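Local atomic coordinates of SAP-like pentraxin (Limulus polyphemus, PDB entry 3FLP), a protein that binds two calcium ions per subunit, forms doubly stacked heptameric rings and probably acts as a calcium-dependent sugar-binding lectin of the pentraxin family. Residues Thr27-Arg32 against Gln133-Thr139; Leu74-Val80 against Val102-Trp106; Gln98-Val102 against Ile211-Cys215. All blocks are in the same frame, centred on the assembly; numbering follows the deposited sequence.

Interaction 1 (Thr27-Arg32 against Gln133-Thr139)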
ATOM      1  N   THR A  27      -3.724  -8.897  46.345  1.00  9.72           N
ATOM      2  CA  THR A  27      -4.668  -9.964  46.656  1.00  9.60           C
ATOM      3  C   THR A  27      -5.788  -9.933  45.619  1.00  9.65           C
ATOM      4  O   THR A  27      -6.044  -8.903  44.991  1.00  8.99           O
ATOM      5  CB  THR A  27      -5.275  -9.803  48.073  1.00  9.59           C
ATOM      6  OG1 THR A  27      -6.012  -8.577  48.151  1.00  9.52           O
ATOM      7  CG2 THR A  27      -4.175  -9.798  49.121  1.00  5.75           C
ATOM      8  N   LEU A  28      -6.455 -11.065  45.442  1.00 10.10           N
ATOM      9  CA  LEU A  28      -7.525 -11.159  44.463  1.00 10.64           C
ATOM     10  C   LEU A  28      -8.832 -10.571  44.977  1.00 10.82           C
ATOM     11  O   LEU A  28      -9.019 -10.393  46.182  1.00 10.23           O
ATOM     12  CB  LEU A  28      -7.750 -12.626  44.079  1.00 11.77           C
ATOM     13  CG  LEU A  28      -6.548 -13.408  43.549  1.00 13.47           C
ATOM     14  CD1 LEU A  28      -6.990 -14.800  43.116  1.00 13.26           C
ATOM     15  CD2 LEU A  28      -5.938 -12.670  42.382  1.00 12.93           C
ATOM     16  N   PRO A  29      -9.744 -10.226  44.057  1.00 10.76           N
ATOM     17  CA  PRO A  29     -11.036  -9.670  44.467  1.00 10.58           C
ATOM     18  C   PRO A  29     -11.909 -10.885  44.757  1.00 10.76           C
ATOM     19  O   PRO A  29     -11.467 -12.020  44.564  1.00 10.40           O
ATOM     20  CB  PRO A  29     -11.499  -8.934  43.218  1.00 10.50           C
ATOM     21  CG  PRO A  29     -11.000  -9.840  42.115  1.00 10.66           C
ATOM     22  CD  PRO A  29      -9.586 -10.177  42.591  1.00 10.14           C
ATOM     23  N   ALA A  30     -13.130 -10.665  45.229  1.00 10.48           N
ATOM     24  CA  ALA A  30     -14.036 -11.779  45.481  1.00 11.19           C
ATOM     25  C   ALA A  30     -14.398 -12.329  44.101  1.00 11.48           C
ATOM     26  O   ALA A  30     -14.590 -11.554  43.160  1.00 12.12           O
ATOM     27  CB  ALA A  30     -15.296 -11.283  46.190  1.00 10.49           C
ATOM     28  N   VAL A  31     -14.474 -13.650  43.963  1.00 10.84           N
ATOM     29  CA  VAL A  31     -14.832 -14.242  42.672  1.00 11.00           C
ATOM     30  C   VAL A  31     -15.788 -15.408  42.863  1.00 11.66           C
ATOM     31  O   VAL A  31     -15.743 -16.094  43.888  1.00 10.98           O
ATOM     32  CB  VAL A  31     -13.589 -14.800  41.902  1.00 10.67           C
ATOM     33  CG1 VAL A  31     -12.563 -13.690  41.649  1.00  9.18           C
ATOM     34  CG2 VAL A  31     -12.959 -15.948  42.688  1.00  7.84           C
ATOM     35  N   ARG A  32     -16.663 -15.629  41.888  1.00 11.99           N
ATOM     36  CA  ARG A  32     -17.557 -16.768  41.977  1.00 13.59           C
ATOM     37  C   ARG A  32     -17.178 -17.794  40.916  1.00 12.39           C
ATOM     38  O   ARG A  32     -17.723 -18.892  40.871  1.00 11.33           O
ATOM     39  CB  ARG A  32     -19.031 -16.356  41.874  1.00 18.22           C
ATOM     40  CG  ARG A  32     -19.394 -15.321  40.845  1.00 22.88           C
ATOM     41  CD  ARG A  32     -20.921 -15.204  40.793  1.00 26.89           C
ATOM     42  NE  ARG A  32     -21.514 -14.682  42.027  1.00 28.96           N
ATOM     43  CZ  ARG A  32     -22.781 -14.888  42.393  1.00 30.40           C
ATOM     44  NH1 ARG A  32     -23.587 -15.616  41.632  1.00 30.73           N
ATOM     45  NH2 ARG A  32     -23.257 -14.348  43.504  1.00 28.86           N
ATOM     46  N   GLN A 133     -18.354 -18.870  47.028  1.00 18.82           N
ATOM     47  CA  GLN A 133     -17.783 -17.643  46.498  1.00 19.81           C
ATOM     48  C   GLN A 133     -16.497 -17.403  47.272  1.00 19.13           C
ATOM     49  O   GLN A 133     -16.518 -17.293  48.495  1.00 18.48           O
ATOM     50  CB  GLN A 133     -18.713 -16.454  46.721  1.00 21.49           C
ATOM     51  CG  GLN A 133     -19.945 -16.443  45.838  1.00 27.12           C
ATOM     52  CD  GLN A 133     -20.770 -15.185  46.031  1.00 28.55           C
ATOM     53  OE1 GLN A 133     -20.236 -14.069  46.000  1.00 30.46           O
ATOM     54  NE2 GLN A 133     -22.077 -15.354  46.228  1.00 27.91           N
ATOM     55  N   ILE A 134     -15.379 -17.338  46.565  1.00 18.53           N
ATOM     56  CA  ILE A 134     -14.105 -17.098  47.225  1.00 18.02           C
ATOM     57  C   ILE A 134     -14.123 -15.668  47.759  1.00 17.75           C
ATOM     58  O   ILE A 134     -14.268 -14.712  46.998  1.00 16.95           O
ATOM     59  CB  ILE A 134     -12.929 -17.295  46.238  1.00 17.22           C
ATOM     60  CG1 ILE A 134     -12.934 -18.741  45.731  1.00 16.80           C
ATOM     61  CG2 ILE A 134     -11.607 -16.968  46.919  1.00 15.72           C
ATOM     62  CD1 ILE A 134     -11.939 -19.015  44.637  1.00 15.36           C
ATOM     63  N   SER A 135     -13.992 -15.529  49.073  1.00 17.30           N
ATOM     64  CA  SER A 135     -14.011 -14.213  49.689  1.00 18.35           C
ATOM     65  C   SER A 135     -12.851 -13.345  49.209  1.00 17.46           C
ATOM     66  O   SER A 135     -11.787 -13.849  48.845  1.00 17.56           O
ATOM     67  CB  SER A 135     -13.995 -14.350  51.215  1.00 20.38           C
ATOM     68  OG  SER A 135     -13.200 -15.450  51.609  1.00 23.96           O
ATOM     69  N   ALA A 136     -13.081 -12.037  49.200  1.00 15.63           N
ATOM     70  CA  ALA A 136     -12.100 -11.059  48.755  1.00 16.62           C
ATOM     71  C   ALA A 136     -10.824 -11.079  49.581  1.00 16.12           C
ATOM     72  O   ALA A 136     -10.848 -11.402  50.770  1.00 17.19           O
ATOM     73  CB  ALA A 136     -12.714  -9.663  48.805  1.00 16.30           C
ATOM     74  N   GLY A 137      -9.711 -10.731  48.945  1.00 13.97           N
ATOM     75  CA  GLY A 137      -8.445 -10.678  49.656  1.00 12.09           C
ATOM     76  C   GLY A 137      -7.580 -11.919  49.612  1.00 11.16           C
ATOM     77  O   GLY A 137      -6.688 -12.076  50.440  1.00  9.73           O
ATOM     78  N   GLY A 138      -7.828 -12.802  48.650  1.00 11.10           N
ATOM     79  CA  GLY A 138      -7.039 -14.017  48.553  1.00  9.80           C
ATOM     80  C   GLY A 138      -5.613 -13.777  48.083  1.00 10.04           C
ATOM     81  O   GLY A 138      -5.386 -13.056  47.112  1.00 10.29           O
ATOM     82  N   THR A 139      -4.654 -14.381  48.782  1.00  8.52           N
ATOM     83  CA  THR A 139      -3.238 -14.262  48.453  1.00  7.81           C
ATOM     84  C   THR A 139      -2.849 -15.453  47.585  1.00  7.89           C
ATOM     85  O   THR A 139      -3.110 -16.601  47.948  1.00  6.83           O
ATOM     86  CB  THR A 139      -2.350 -14.284  49.734  1.00  8.17           C
ATOM     87  OG1 THR A 139      -2.604 -13.111  50.516  1.00 10.64           O
ATOM     88  CG2 THR A 139      -0.877 -14.317  49.374  1.00  6.51           C
TER
HETATM   89  O   HOH W   1     -10.177 -13.578  46.588  1.00  8.07           O

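Interaction 2 (Leu74-Val80 against Val102-Trp106)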
ATOM      1  N   LEU A  74      -1.682 -38.105  32.701  1.00 13.76           N
ATOM      2  CA  LEU A  74      -1.758 -36.867  33.467  1.00 12.64           C
ATOM      3  C   LEU A  74      -3.053 -36.778  34.266  1.00 13.25           C
ATOM      4  O   LEU A  74      -4.130 -37.055  33.750  1.00 12.82           O
ATOM      5  CB  LEU A  74      -1.678 -35.651  32.545  1.00 12.03           C
ATOM      6  CG  LEU A  74      -1.854 -34.290  33.233  1.00 11.71           C
ATOM      7  CD1 LEU A  74      -0.708 -34.034  34.208  1.00  9.81           C
ATOM      8  CD2 LEU A  74      -1.917 -33.193  32.187  1.00 11.79           C
ATOM      9  N   ASN A  75      -2.933 -36.398  35.532  1.00 13.58           N
ATOM     10  CA  ASN A  75      -4.092 -36.225  36.394  1.00 13.78           C
ATOM     11  C   ASN A  75      -4.073 -34.797  36.936  1.00 12.11           C
ATOM     12  O   ASN A  75      -3.094 -34.363  37.543  1.00 10.12           O
ATOM     13  CB  ASN A  75      -4.065 -37.235  37.542  1.00 15.84           C
ATOM     14  CG  ASN A  75      -5.028 -38.381  37.324  1.00 19.87           C
ATOM     15  OD1 ASN A  75      -4.978 -39.073  36.301  1.00 22.71           O
ATOM     16  ND2 ASN A  75      -5.914 -38.595  38.290  1.00 21.10           N
ATOM     17  N   LEU A  76      -5.153 -34.062  36.700  1.00 11.21           N
ATOM     18  CA  LEU A  76      -5.236 -32.684  37.158  1.00  9.89           C
ATOM     19  C   LEU A  76      -6.240 -32.577  38.291  1.00 10.32           C
ATOM     20  O   LEU A  76      -7.377 -33.040  38.179  1.00 10.27           O
ATOM     21  CB  LEU A  76      -5.633 -31.760  36.001  1.00  8.50           C
ATOM     22  CG  LEU A  76      -4.650 -31.734  34.824  1.00  6.77           C
ATOM     23  CD1 LEU A  76      -5.246 -30.945  33.667  1.00  5.87           C
ATOM     24  CD2 LEU A  76      -3.318 -31.123  35.281  1.00  3.93           C
ATOM     25  N   GLY A  77      -5.809 -31.963  39.386  1.00  9.31           N
ATOM     26  CA  GLY A  77      -6.680 -31.826  40.529  1.00  8.28           C
ATOM     27  C   GLY A  77      -7.041 -30.404  40.894  1.00  8.68           C
ATOM     28  O   GLY A  77      -6.338 -29.448  40.558  1.00  8.92           O
ATOM     29  N   LEU A  78      -8.159 -30.280  41.599  1.00  7.86           N
ATOM     30  CA  LEU A  78      -8.653 -29.001  42.054  1.00  8.25           C
ATOM     31  C   LEU A  78      -9.259 -29.155  43.444  1.00  9.49           C
ATOM     32  O   LEU A  78      -9.907 -30.159  43.746  1.00  9.93           O
ATOM     33  CB  LEU A  78      -9.729 -28.473  41.099  1.00  7.30           C
ATOM     34  CG  LEU A  78     -10.390 -27.151  41.521  1.00  8.23           C
ATOM     35  CD1 LEU A  78      -9.338 -26.036  41.551  1.00  5.52           C
ATOM     36  CD2 LEU A  78     -11.519 -26.798  40.554  1.00  4.89           C
ATOM     37  N   GLN A  79      -9.034 -28.161  44.291  1.00  8.50           N
ATOM     38  CA  GLN A  79      -9.594 -28.160  45.622  1.00  7.59           C
ATOM     39  C   GLN A  79     -10.157 -26.760  45.835  1.00  7.50           C
ATOM     40  O   GLN A  79      -9.479 -25.770  45.564  1.00  5.97           O
ATOM     41  CB  GLN A  79      -8.518 -28.494  46.672  1.00  6.51           C
ATOM     42  CG  GLN A  79      -8.963 -28.204  48.101  1.00  4.94           C
ATOM     43  CD  GLN A  79      -8.006 -28.728  49.167  1.00  6.12           C
ATOM     44  OE1 GLN A  79      -8.054 -28.285  50.316  1.00  6.74           O
ATOM     45  NE2 GLN A  79      -7.151 -29.676  48.801  1.00  2.53           N
ATOM     46  N   VAL A  80     -11.409 -26.685  46.276  1.00  7.75           N
ATOM     47  CA  VAL A  80     -12.059 -25.400  46.529  1.00  8.17           C
ATOM     48  C   VAL A  80     -12.657 -25.386  47.930  1.00  9.37           C
ATOM     49  O   VAL A  80     -13.331 -26.328  48.347  1.00  8.66           O
ATOM     50  CB  VAL A  80     -13.191 -25.106  45.510  1.00  7.41           C
ATOM     51  CG1 VAL A  80     -13.853 -23.766  45.840  1.00  6.49           C
ATOM     52  CG2 VAL A  80     -12.634 -25.089  44.097  1.00  4.69           C
ATOM     53  N   VAL A 102      -1.784 -26.364  30.489  1.00  8.59           N
ATOM     54  CA  VAL A 102      -2.792 -26.875  31.400  1.00  9.77           C
ATOM     55  C   VAL A 102      -3.707 -25.751  31.846  1.00  9.85           C
ATOM     56  O   VAL A 102      -3.270 -24.616  32.053  1.00  9.38           O
ATOM     57  CB  VAL A 102      -2.122 -27.542  32.642  1.00 10.97           C
ATOM     58  CG1 VAL A 102      -3.138 -27.740  33.755  1.00 10.98           C
ATOM     59  CG2 VAL A 102      -1.524 -28.885  32.241  1.00 10.68           C
ATOM     60  N   CYS A 103      -4.987 -26.065  31.974  1.00 10.17           N
ATOM     61  CA  CYS A 103      -5.939 -25.072  32.406  1.00 10.41           C
ATOM     62  C   CYS A 103      -7.014 -25.690  33.301  1.00  9.20           C
ATOM     63  O   CYS A 103      -7.498 -26.788  33.037  1.00  7.86           O
ATOM     64  CB  CYS A 103      -6.579 -24.393  31.188  1.00 13.38           C
ATOM     65  SG  CYS A 103      -7.295 -22.785  31.633  1.00 24.45           S
ATOM     66  N   HIS A 104      -7.352 -24.982  34.376  1.00  6.99           N
ATOM     67  CA  HIS A 104      -8.385 -25.411  35.313  1.00  7.56           C
ATOM     68  C   HIS A 104      -9.527 -24.410  35.218  1.00  7.64           C
ATOM     69  O   HIS A 104      -9.315 -23.207  35.378  1.00  8.22           O
ATOM     70  CB  HIS A 104      -7.870 -25.415  36.757  1.00  5.91           C
ATOM     71  CG  HIS A 104      -6.937 -26.541  37.073  1.00  7.38           C
ATOM     72  ND1 HIS A 104      -5.679 -26.649  36.517  1.00  6.74           N
ATOM     73  CD2 HIS A 104      -7.063 -27.587  37.924  1.00  6.31           C
ATOM     74  CE1 HIS A 104      -5.068 -27.709  37.018  1.00  6.13           C
ATOM     75  NE2 HIS A 104      -5.886 -28.294  37.874  1.00  8.21           N
ATOM     76  N   VAL A 105     -10.729 -24.905  34.956  1.00  7.30           N
ATOM     77  CA  VAL A 105     -11.912 -24.060  34.850  1.00  7.68           C
ATOM     78  C   VAL A 105     -12.860 -24.379  36.005  1.00  8.56           C
ATOM     79  O   VAL A 105     -13.287 -25.524  36.165  1.00  8.09           O
ATOM     80  CB  VAL A 105     -12.636 -24.316  33.512  1.00  7.75           C
ATOM     81  CG1 VAL A 105     -13.985 -23.621  33.491  1.00  4.12           C
ATOM     82  CG2 VAL A 105     -11.755 -23.824  32.354  1.00  7.73           C
ATOM     83  N   TRP A 106     -13.182 -23.370  36.809  1.00  7.06           N
ATOM     84  CA  TRP A 106     -14.072 -23.569  37.946  1.00  8.66           C
ATOM     85  C   TRP A 106     -15.202 -22.557  37.998  1.00  9.21           C
ATOM     86  O   TRP A 106     -14.989 -21.356  37.822  1.00  8.31           O
ATOM     87  CB  TRP A 106     -13.314 -23.478  39.271  1.00  6.67           C
ATOM     88  CG  TRP A 106     -14.245 -23.534  40.457  1.00  5.87           C
ATOM     89  CD1 TRP A 106     -14.965 -24.615  40.885  1.00  6.37           C
ATOM     90  CD2 TRP A 106     -14.596 -22.450  41.325  1.00  5.54           C
ATOM     91  NE1 TRP A 106     -15.742 -24.273  41.967  1.00  5.72           N
ATOM     92  CE2 TRP A 106     -15.535 -22.951  42.260  1.00  5.42           C
ATOM     93  CE3 TRP A 106     -14.209 -21.106  41.407  1.00  5.97           C
ATOM     94  CZ2 TRP A 106     -16.094 -22.154  43.265  1.00  4.89           C
ATOM     95  CZ3 TRP A 106     -14.766 -20.310  42.409  1.00  7.37           C
ATOM     96  CH2 TRP A 106     -15.699 -20.841  43.325  1.00  7.41           C
TER

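Interaction 3 (Gln98-Val102 against Ile211-Cys215)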
ATOM      1  N   GLN A  98       9.087 -32.085  29.473  1.00  7.86           N
ATOM      2  CA  GLN A  98       8.430 -31.550  28.275  1.00  8.47           C
ATOM      3  C   GLN A  98       7.348 -30.539  28.662  1.00  7.94           C
ATOM      4  O   GLN A  98       6.814 -30.585  29.770  1.00  7.32           O
ATOM      5  CB  GLN A  98       7.798 -32.667  27.437  1.00  7.59           C
ATOM      6  CG  GLN A  98       8.818 -33.562  26.752  1.00  9.46           C
ATOM      7  CD  GLN A  98       9.794 -32.768  25.907  1.00 10.66           C
ATOM      8  OE1 GLN A  98       9.419 -32.181  24.891  1.00 10.78           O
ATOM      9  NE2 GLN A  98      11.050 -32.731  26.333  1.00 11.31           N
ATOM     10  N   TRP A  99       7.040 -29.629  27.741  1.00  7.44           N
ATOM     11  CA  TRP A  99       6.034 -28.596  27.969  1.00  7.00           C
ATOM     12  C   TRP A  99       4.616 -29.057  27.663  1.00  7.29           C
ATOM     13  O   TRP A  99       4.388 -29.824  26.730  1.00  9.75           O
ATOM     14  CB  TRP A  99       6.318 -27.364  27.107  1.00  5.79           C
ATOM     15  CG  TRP A  99       7.479 -26.521  27.533  1.00  5.75           C
ATOM     16  CD1 TRP A  99       8.720 -26.459  26.941  1.00  4.52           C
ATOM     17  CD2 TRP A  99       7.494 -25.559  28.600  1.00  4.23           C
ATOM     18  NE1 TRP A  99       9.493 -25.510  27.571  1.00  5.40           N
ATOM     19  CE2 TRP A  99       8.768 -24.945  28.591  1.00  4.34           C
ATOM     20  CE3 TRP A  99       6.552 -25.159  29.561  1.00  4.14           C
ATOM     21  CZ2 TRP A  99       9.124 -23.946  29.508  1.00  2.46           C
ATOM     22  CZ3 TRP A  99       6.904 -24.167  30.474  1.00  1.00           C
ATOM     23  CH2 TRP A  99       8.180 -23.571  30.437  1.00  1.00           C
ATOM     24  N   TYR A 100       3.666 -28.567  28.453  1.00  7.07           N
ATOM     25  CA  TYR A 100       2.250 -28.878  28.270  1.00  6.64           C
ATOM     26  C   TYR A 100       1.459 -27.646  28.679  1.00  6.99           C
ATOM     27  O   TYR A 100       1.894 -26.883  29.541  1.00  7.34           O
ATOM     28  CB  TYR A 100       1.816 -30.059  29.151  1.00  5.29           C
ATOM     29  CG  TYR A 100       2.591 -31.328  28.897  1.00  7.14           C
ATOM     30  CD1 TYR A 100       3.764 -31.602  29.599  1.00  5.81           C
ATOM     31  CD2 TYR A 100       2.191 -32.220  27.904  1.00  9.05           C
ATOM     32  CE1 TYR A 100       4.523 -32.728  29.316  1.00  8.57           C
ATOM     33  CE2 TYR A 100       2.950 -33.360  27.603  1.00  8.05           C
ATOM     34  CZ  TYR A 100       4.114 -33.604  28.312  1.00  9.68           C
ATOM     35  OH  TYR A 100       4.887 -34.710  28.005  1.00 11.37           O
ATOM     36  N   HIS A 101       0.315 -27.422  28.046  1.00  6.83           N
ATOM     37  CA  HIS A 101      -0.508 -26.299  28.447  1.00  7.54           C
ATOM     38  C   HIS A 101      -1.604 -26.908  29.298  1.00  7.99           C
ATOM     39  O   HIS A 101      -2.262 -27.864  28.894  1.00  7.50           O
ATOM     40  CB  HIS A 101      -1.119 -25.553  27.256  1.00  7.66           C
ATOM     41  CG  HIS A 101      -1.836 -24.297  27.654  1.00 10.53           C
ATOM     42  ND1 HIS A 101      -3.129 -24.298  28.138  1.00 10.90           N
ATOM     43  CD2 HIS A 101      -1.411 -23.012  27.722  1.00  9.54           C
ATOM     44  CE1 HIS A 101      -3.467 -23.069  28.486  1.00 11.56           C
ATOM     45  NE2 HIS A 101      -2.443 -22.270  28.244  1.00 11.19           N
ATOM     46  N   VAL A 102      -1.784 -26.364  30.489  1.00  8.59           N
ATOM     47  CA  VAL A 102      -2.792 -26.875  31.400  1.00  9.77           C
ATOM     48  C   VAL A 102      -3.707 -25.751  31.846  1.00  9.85           C
ATOM     49  O   VAL A 102      -3.270 -24.616  32.053  1.00  9.38           O
ATOM     50  CB  VAL A 102      -2.122 -27.542  32.642  1.00 10.97           C
ATOM     51  CG1 VAL A 102      -3.138 -27.740  33.755  1.00 10.98           C
ATOM     52  CG2 VAL A 102      -1.524 -28.885  32.241  1.00 10.68           C
ATOM     53  N   ILE A 211      13.699 -17.897  29.830  1.00  9.52           N
ATOM     54  CA  ILE A 211      12.787 -17.842  28.695  1.00  9.57           C
ATOM     55  C   ILE A 211      12.253 -19.226  28.334  1.00 10.99           C
ATOM     56  O   ILE A 211      12.998 -20.209  28.300  1.00 10.55           O
ATOM     57  CB  ILE A 211      13.500 -17.250  27.450  1.00 10.38           C
ATOM     58  CG1 ILE A 211      13.897 -15.792  27.718  1.00 10.21           C
ATOM     59  CG2 ILE A 211      12.589 -17.340  26.220  1.00  8.51           C
ATOM     60  CD1 ILE A 211      12.705 -14.848  27.900  1.00 10.62           C
ATOM     61  N   SER A 212      10.953 -19.295  28.067  1.00 10.33           N
ATOM     62  CA  SER A 212      10.322 -20.545  27.677  1.00  9.06           C
ATOM     63  C   SER A 212      10.367 -20.707  26.163  1.00  8.78           C
ATOM     64  O   SER A 212      10.049 -19.775  25.430  1.00 10.18           O
ATOM     65  CB  SER A 212       8.869 -20.562  28.129  1.00  6.89           C
ATOM     66  OG  SER A 212       8.128 -21.462  27.331  1.00  6.76           O
ATOM     67  N   HIS A 213      10.761 -21.888  25.698  1.00  9.91           N
ATOM     68  CA  HIS A 213      10.822 -22.158  24.265  1.00 10.56           C
ATOM     69  C   HIS A 213       9.763 -23.165  23.837  1.00 11.17           C
ATOM     70  O   HIS A 213       9.946 -23.898  22.867  1.00 12.90           O
ATOM     71  CB  HIS A 213      12.215 -22.658  23.869  1.00  9.55           C
ATOM     72  CG  HIS A 213      13.294 -21.650  24.115  1.00 11.11           C
ATOM     73  ND1 HIS A 213      13.970 -21.563  25.313  1.00 10.98           N
ATOM     74  CD2 HIS A 213      13.739 -20.621  23.356  1.00  9.84           C
ATOM     75  CE1 HIS A 213      14.783 -20.521  25.284  1.00 10.54           C
ATOM     76  NE2 HIS A 213      14.660 -19.931  24.108  1.00 11.71           N
ATOM     77  N   MET A 214       8.653 -23.200  24.565  1.00 11.04           N
ATOM     78  CA  MET A 214       7.561 -24.103  24.232  1.00 12.66           C
ATOM     79  C   MET A 214       6.934 -23.678  22.917  1.00 13.57           C
ATOM     80  O   MET A 214       6.621 -24.511  22.066  1.00 14.80           O
ATOM     81  CB  MET A 214       6.472 -24.065  25.309  1.00 11.78           C
ATOM     82  CG  MET A 214       5.156 -24.711  24.867  1.00 12.40           C
ATOM     83  SD  MET A 214       3.890 -24.785  26.154  1.00 10.94           S
ATOM     84  CE  MET A 214       2.790 -26.033  25.488  1.00 11.41           C
ATOM     85  N   CYS A 215       6.765 -22.371  22.766  1.00 13.41           N
ATOM     86  CA  CYS A 215       6.131 -21.797  21.595  1.00 16.69           C
ATOM     87  C   CYS A 215       7.087 -21.212  20.552  1.00 17.10           C
ATOM     88  O   CYS A 215       6.972 -21.511  19.363  1.00 17.27           O
ATOM     89  CB  CYS A 215       5.147 -20.725  22.058  1.00 19.27           C
ATOM     90  SG  CYS A 215       3.686 -21.362  22.948  1.00 23.84           S
TER

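Interaction 1 (Thr27-Arg32 against Gln133-Thr139)
Two connecting loops can pair like strands without being strands, provided their peptide groups find partners. Thr27-Arg32 and Gln133-Thr139 run antiparallel and join at both ends. At one, Leu28 N donates to Gly138 O (2.8 Å) and Gly137 N to Leu28 O (2.9 Å); at the other, Val31 N donates to Ile134 O (3.2 Å) and Ile134 N to Val31 O (3.0 Å). Between these pairs a water takes over: its oxygen lies 2.9 Å from Pro29 O and 2.8 Å from Ser135 O, within hydrogen-bonding distance of both, and accepts from Gly138 N (3.2 Å). Ala30 CB meets Ala136 CB at 4.0 Å, and Val31 CG2 touches Ile134 CD1 at 3.8 Å. Outside the pair, Thr27 O accepts from Gln26 of a second subunit, and Thr139 O from Gln146, a calcium ligand. Backbone groups and one water carry the pairing, which joins a subunit contact to the vicinity of the calcium site, and the left-handed backbone of Gly137 suits a residue without CB.

Interaction 2 (Leu74-Val80 against Val102-Trp106)
Strands Leu74-Val80 and Val102-Trp106 face each other from different sheets, their axes approaching to 8.6 Å and their directions differing by 36°. This is face-to-face packing in the beta sandwich of the pentraxin fold, a lectin-like jelly roll, and the signed crossing angle of -36° belongs to sheets packed with a moderate twist. The separation is too great for backbone pairing, so side chains must fill the gap. From one strand Leu74, Leu76, Leu78 and Val80 point inward; from the other come Val102, His104 and Trp106, while Cys103 turns away to its disulfide with Cys37 on the neighbouring strand 33-42. Val102 fits against two leucines, its CG1 lying 3.7 Å from Leu76 CD2 and its CG2 4.3 Å from Leu74 CD2. Further along, Leu78 CD2 rests 4.0 Å from Trp106 CB. The indole of Trp106 is anchored by its NE1, which donates to Val128 O, and Val80 packs over one face of the ring in a CH-pi contact, with CG2 3.9 Å from the centroid of the five-membered ring. His104 is the polar exception in this buried layer. Its imidazole reaches across the sandwich between the apolar groups to the opposing backbone, where NE2 donates a weak hydrogen bond to Gly77 O at 3.0 Å, with an angle of 124° at the proton.

Interaction 3 (Gln98-Val102 against Ile211-Cys215)
A methionine whose CB sits over a tryptophan face while its sulfur runs off obliquely dominates this contact, in which no hydrogen bond passes between the two segments. Met214 CB sits 3.6 Å from the centroid of the five-membered ring of Trp99, 17° off the ring normal, a clear CH-pi contact, and comes within 3.5 Å of Trp99 CG. Met214 SD lies 4.9 Å from the same centroid, completing a Met-aromatic contact. With all three chi angles trans, the methionine chain is extended and continues past the indole, so that Met214 CE reaches the backbone of the adjoining strand, 3.8 Å from both Tyr100 C and His101 N. Ser212 shares the methionine's side of the ring, its OG 3.4 Å from Trp99 CZ2. Ser212 OG also accepts a weak hydrogen bond from Met214 N (3.3 Å), as in an ST turn. The polar edge of the tryptophan is used differently: its NE1 donates to Glu171 of a neighbouring subunit, which also bonds His213, so the contact is part of a subunit interface. Within the chain it joins the start of strand 100-107 to the segment leaving strand 207-211. Trp99 and Met214 also lean on strand 33-42, His101 packs against helix 175-182, and the disulfide from Cys215 to Cys184 ties the tail to the region just beyond that helix.

In the fold
Taken together, the three contacts show how chemistry follows position in a beta sandwich. Interaction 2 is the core, wholly buried and dominated by side chains packed between the two sheets. Interactions 1 and 3 lie on opposite sides of the chain's centre. The first, partly buried near the surface, is built from loop backbones and a water; the last, buried though away from the centre and against another subunit, from an aromatic and a thioether. Strand 100-107 serves both interactions 2 and 3, which share Val102, so one strand runs from the contact with the C-terminal tail into the sandwich core. Interaction 1 meets the core at Trp106, whose CZ3 lies 3.8 Å from Ile134 CD1.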